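Local coordinates for PipY (Synechococcus elongatus, PDB 5NLC), which binds pyridoxal 5'-phosphate and is probably involved in the homeostasis of this vitamin B6 cofactor, at residues Arg99-Ala104 with Leu143-Ile148. Sequence-based numbering, arbitrary orientation.
With PO4 (phosphate ion), chain C.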
ATOM      1  N   ARG A  99       7.700  13.954   7.824  1.00 19.95           N
ATOM      2  CA  ARG A  99       6.789  14.064   8.953  1.00 21.29           C
ATOM      3  C   ARG A  99       6.599  12.690   9.624  1.00 19.84           C
ATOM      4  O   ARG A  99       6.731  12.565  10.857  1.00 19.86           O
ATOM      5  CB  ARG A  99       5.457  14.642   8.476  1.00 23.22           C
ATOM      6  CG  ARG A  99       4.398  14.890   9.532  1.00 26.65           C
ATOM      7  CD  ARG A  99       4.672  16.150  10.259  1.00 30.31           C
ATOM      8  NE  ARG A  99       3.581  16.567  11.118  1.00 33.71           N
ATOM      9  CZ  ARG A  99       2.646  17.463  10.812  1.00 35.95           C
ATOM     10  NH1 ARG A  99       1.732  17.748  11.724  1.00 36.79           N
ATOM     11  NH2 ARG A  99       2.599  18.084   9.627  1.00 35.50           N
ATOM     12  N   LEU A 100       6.341  11.643   8.834  1.00 17.88           N
ATOM     13  CA  LEU A 100       6.216  10.286   9.378  1.00 17.95           C
ATOM     14  C   LEU A 100       7.506   9.835  10.136  1.00 18.21           C
ATOM     15  O   LEU A 100       7.451   9.173  11.188  1.00 17.24           O
ATOM     16  CB  LEU A 100       5.918   9.299   8.261  1.00 17.77           C
ATOM     17  CG  LEU A 100       4.508   9.473   7.595  1.00 17.39           C
ATOM     18  CD1 LEU A 100       4.439   8.696   6.271  1.00 17.74           C
ATOM     19  CD2 LEU A 100       3.422   9.012   8.563  1.00 17.98           C
ATOM     20  N   ASP A 101       8.632  10.139   9.557  1.00 18.31           N
ATOM     21  CA  ASP A 101       9.931   9.803  10.160  1.00 19.68           C
ATOM     22  C   ASP A 101      10.121  10.523  11.518  1.00 20.14           C
ATOM     23  O   ASP A 101      10.579   9.913  12.482  1.00 19.90           O
ATOM     24  CB  ASP A 101      11.066  10.138   9.202  1.00 20.12           C
ATOM     25  CG  ASP A 101      12.429   9.731   9.758  1.00 21.96           C
ATOM     26  OD1 ASP A 101      12.772   8.545   9.653  1.00 23.02           O
ATOM     27  OD2 ASP A 101      13.125  10.605  10.295  1.00 22.70           O
ATOM     28  N   ARG A 102       9.746  11.788  11.595  1.00 21.12           N
ATOM     29  CA  ARG A 102       9.890  12.545  12.821  1.00 22.84           C
ATOM     30  C   ARG A 102       8.966  11.928  13.919  1.00 21.67           C
ATOM     31  O   ARG A 102       9.399  11.641  15.030  1.00 19.10           O
ATOM     32  CB  ARG A 102       9.549  13.999  12.597  1.00 25.60           C
ATOM     33  CG  ARG A 102       9.595  14.804  13.896  1.00 30.55           C
ATOM     34  CD  ARG A 102       9.437  16.310  13.703  1.00 34.77           C
ATOM     35  NE  ARG A 102       8.116  16.725  13.217  1.00 38.50           N
ATOM     36  CZ  ARG A 102       6.951  16.624  13.880  1.00 41.81           C
ATOM     37  NH1 ARG A 102       6.849  16.065  15.094  1.00 43.60           N
ATOM     38  NH2 ARG A 102       5.847  17.088  13.291  1.00 42.84           N
ATOM     39  N   ILE A 103       7.719  11.658  13.552  1.00 20.51           N
ATOM     40  CA  ILE A 103       6.752  11.071  14.456  1.00 21.43           C
ATOM     41  C   ILE A 103       7.140   9.674  14.843  1.00 20.57           C
ATOM     42  O   ILE A 103       7.087   9.336  16.042  1.00 20.80           O
ATOM     43  CB  ILE A 103       5.330  11.094  13.868  1.00 22.45           C
ATOM     44  CG1 ILE A 103       4.842  12.556  13.720  1.00 23.91           C
ATOM     45  CG2 ILE A 103       4.352  10.351  14.789  1.00 23.70           C
ATOM     46  CD1 ILE A 103       3.655  12.703  12.732  1.00 24.95           C
ATOM     47  N   ALA A 104       7.576   8.866  13.858  1.00 19.97           N
ATOM     48  CA  ALA A 104       8.085   7.504  14.118  1.00 19.61           C
ATOM     49  C   ALA A 104       9.200   7.513  15.192  1.00 19.92           C
ATOM     50  O   ALA A 104       9.119   6.733  16.147  1.00 20.46           O
ATOM     51  CB  ALA A 104       8.549   6.842  12.846  1.00 18.77           C
ATOM     52  N   LEU A 143      16.523   8.992   6.125  1.00 22.49           N
ATOM     53  CA  LEU A 143      15.472   8.904   7.116  1.00 22.87           C
ATOM     54  C   LEU A 143      15.700   7.610   7.909  1.00 23.76           C
ATOM     55  O   LEU A 143      15.787   6.531   7.330  1.00 25.67           O
ATOM     56  CB  LEU A 143      14.095   8.956   6.442  1.00 21.86           C
ATOM     57  CG  LEU A 143      13.719  10.275   5.783  1.00 22.04           C
ATOM     58  CD1 LEU A 143      12.377  10.135   5.066  1.00 22.31           C
ATOM     59  CD2 LEU A 143      13.693  11.478   6.723  1.00 22.39           C
ATOM     60  N   GLN A 144      15.903   7.718   9.207  1.00 23.48           N
ATOM     61  CA  GLN A 144      16.337   6.564  10.008  1.00 24.76           C
ATOM     62  C   GLN A 144      15.232   5.810  10.693  1.00 23.00           C
ATOM     63  O   GLN A 144      15.475   4.705  11.171  1.00 23.20           O
ATOM     64  CB  GLN A 144      17.260   7.059  11.131  1.00 27.93           C
ATOM     65  CG  GLN A 144      18.443   7.837  10.631  1.00 30.86           C
ATOM     66  CD  GLN A 144      19.405   6.963   9.858  1.00 35.83           C
ATOM     67  OE1 GLN A 144      20.057   6.081  10.435  1.00 42.85           O
ATOM     68  NE2 GLN A 144      19.503   7.193   8.542  1.00 38.99           N
ATOM     69  N   GLN A 145      14.049   6.402  10.790  1.00 20.50           N
ATOM     70  CA  GLN A 145      12.970   5.856  11.617  1.00 20.93           C
ATOM     71  C   GLN A 145      11.810   5.250  10.819  1.00 20.78           C
ATOM     72  O   GLN A 145      10.754   4.977  11.416  1.00 23.82           O
ATOM     73  CB  GLN A 145      12.342   6.955  12.443  1.00 21.53           C
ATOM     74  CG  GLN A 145      13.288   7.963  13.048  1.00 22.62           C
ATOM     75  CD  GLN A 145      14.199   7.327  14.051  1.00 23.77           C
ATOM     76  OE1 GLN A 145      13.879   6.287  14.624  1.00 27.51           O
ATOM     77  NE2 GLN A 145      15.294   7.944  14.288  1.00 24.15           N
ATOM     78  N   VAL A 146      11.886   5.254   9.512  1.00 19.49           N
ATOM     79  CA  VAL A 146      10.894   4.570   8.686  1.00 19.13           C
ATOM     80  C   VAL A 146      11.565   3.547   7.864  1.00 19.12           C
ATOM     81  O   VAL A 146      12.773   3.621   7.730  1.00 19.85           O
ATOM     82  CB  VAL A 146      10.190   5.569   7.790  1.00 19.32           C
ATOM     83  CG1 VAL A 146       9.263   6.490   8.612  1.00 18.84           C
ATOM     84  CG2 VAL A 146      11.177   6.351   6.930  1.00 19.78           C
ATOM     85  N   GLN A 147      10.796   2.646   7.217  1.00 18.47           N
ATOM     86  CA  GLN A 147      11.378   1.606   6.337  1.00 18.84           C
ATOM     87  C   GLN A 147      10.749   1.793   4.997  1.00 18.06           C
ATOM     88  O   GLN A 147       9.618   1.349   4.782  1.00 17.23           O
ATOM     89  CB  GLN A 147      11.129   0.182   6.854  1.00 20.28           C
ATOM     90  CG  GLN A 147      11.774  -0.101   8.220  1.00 22.38           C
ATOM     91  CD  GLN A 147      11.221  -1.368   8.822  1.00 23.90           C
ATOM     92  OE1 GLN A 147      11.642  -2.430   8.448  1.00 27.15           O
ATOM     93  NE2 GLN A 147      10.194  -1.258   9.667  1.00 25.36           N
ATOM     94  N   ILE A 148      11.448   2.476   4.102  1.00 17.78           N
ATOM     95  CA  ILE A 148      10.906   2.690   2.712  1.00 18.34           C
ATOM     96  C   ILE A 148      11.081   1.392   1.948  1.00 19.43           C
ATOM     97  O   ILE A 148      12.200   0.915   1.864  1.00 21.18           O
ATOM     98  CB  ILE A 148      11.604   3.884   2.035  1.00 17.98           C
ATOM     99  CG1 ILE A 148      11.254   5.153   2.791  1.00 18.27           C
ATOM    100  CG2 ILE A 148      11.111   4.018   0.574  1.00 18.65           C
ATOM    101  CD1 ILE A 148      12.197   6.302   2.455  1.00 18.21           C
TER
HETATM  102  P   PO4 C 301       2.724  16.245  14.998  1.00 68.30           P
HETATM  103  O1  PO4 C 301       3.317  15.816  13.684  1.00 68.02           O
HETATM  104  O2  PO4 C 301       1.489  15.423  15.294  1.00 60.77           O
HETATM  105  O3  PO4 C 301       3.763  16.032  16.080  1.00 63.86           O
HETATM  106  O4  PO4 C 301       2.388  17.722  14.926  1.00 66.32           O
HETATM  107  O   HOH W   1      15.740  10.320  10.381  1.00 20.31           O
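D101, on helix 94-107, reaches across to the turn L143-V146 that leads into strand 147-152, a carboxylate-to-backbone contact on the outside of the barrel, away from the cofactor site. The bond is N-H of Q145 to D101 OD1, 2.7 Å between the nitrogen and the oxygen at an N-H...O angle of 151°, arriving on the syn side and 19° out of the carboxylate plane. CG of D101 stands anti to the backbone N (chi1 -177°), which carries the acid toward the turn, where OD1 meets the backbone. D101 OD2 accepts a hydrogen bond from a water at 2.6 Å, and the same water accepts from N of Q144, so the acid holds the Q145 amide directly and the Q144 amide through the water. L143 packs obliquely on the acid, its CD2 3.7 Å from D101 CG.

In this modified TIM barrel of the fold type III PLP proteins, the contact joins the helix after strand 87-91 to the loop entering strand 147-152, next to strand 112-116. V146 CG1 lies 3.7 Å from CA of D101, while its side chain also touches L113 and P111. One turn on, A104 CB sits 3.2 Å from O of Q145. An alanine in place of D101 would probably leave the Q145 amide without its acceptor and the water without one of its partners. On another side of the helix, R99 and R102 share O1 of a phosphate ion, also bound by R79.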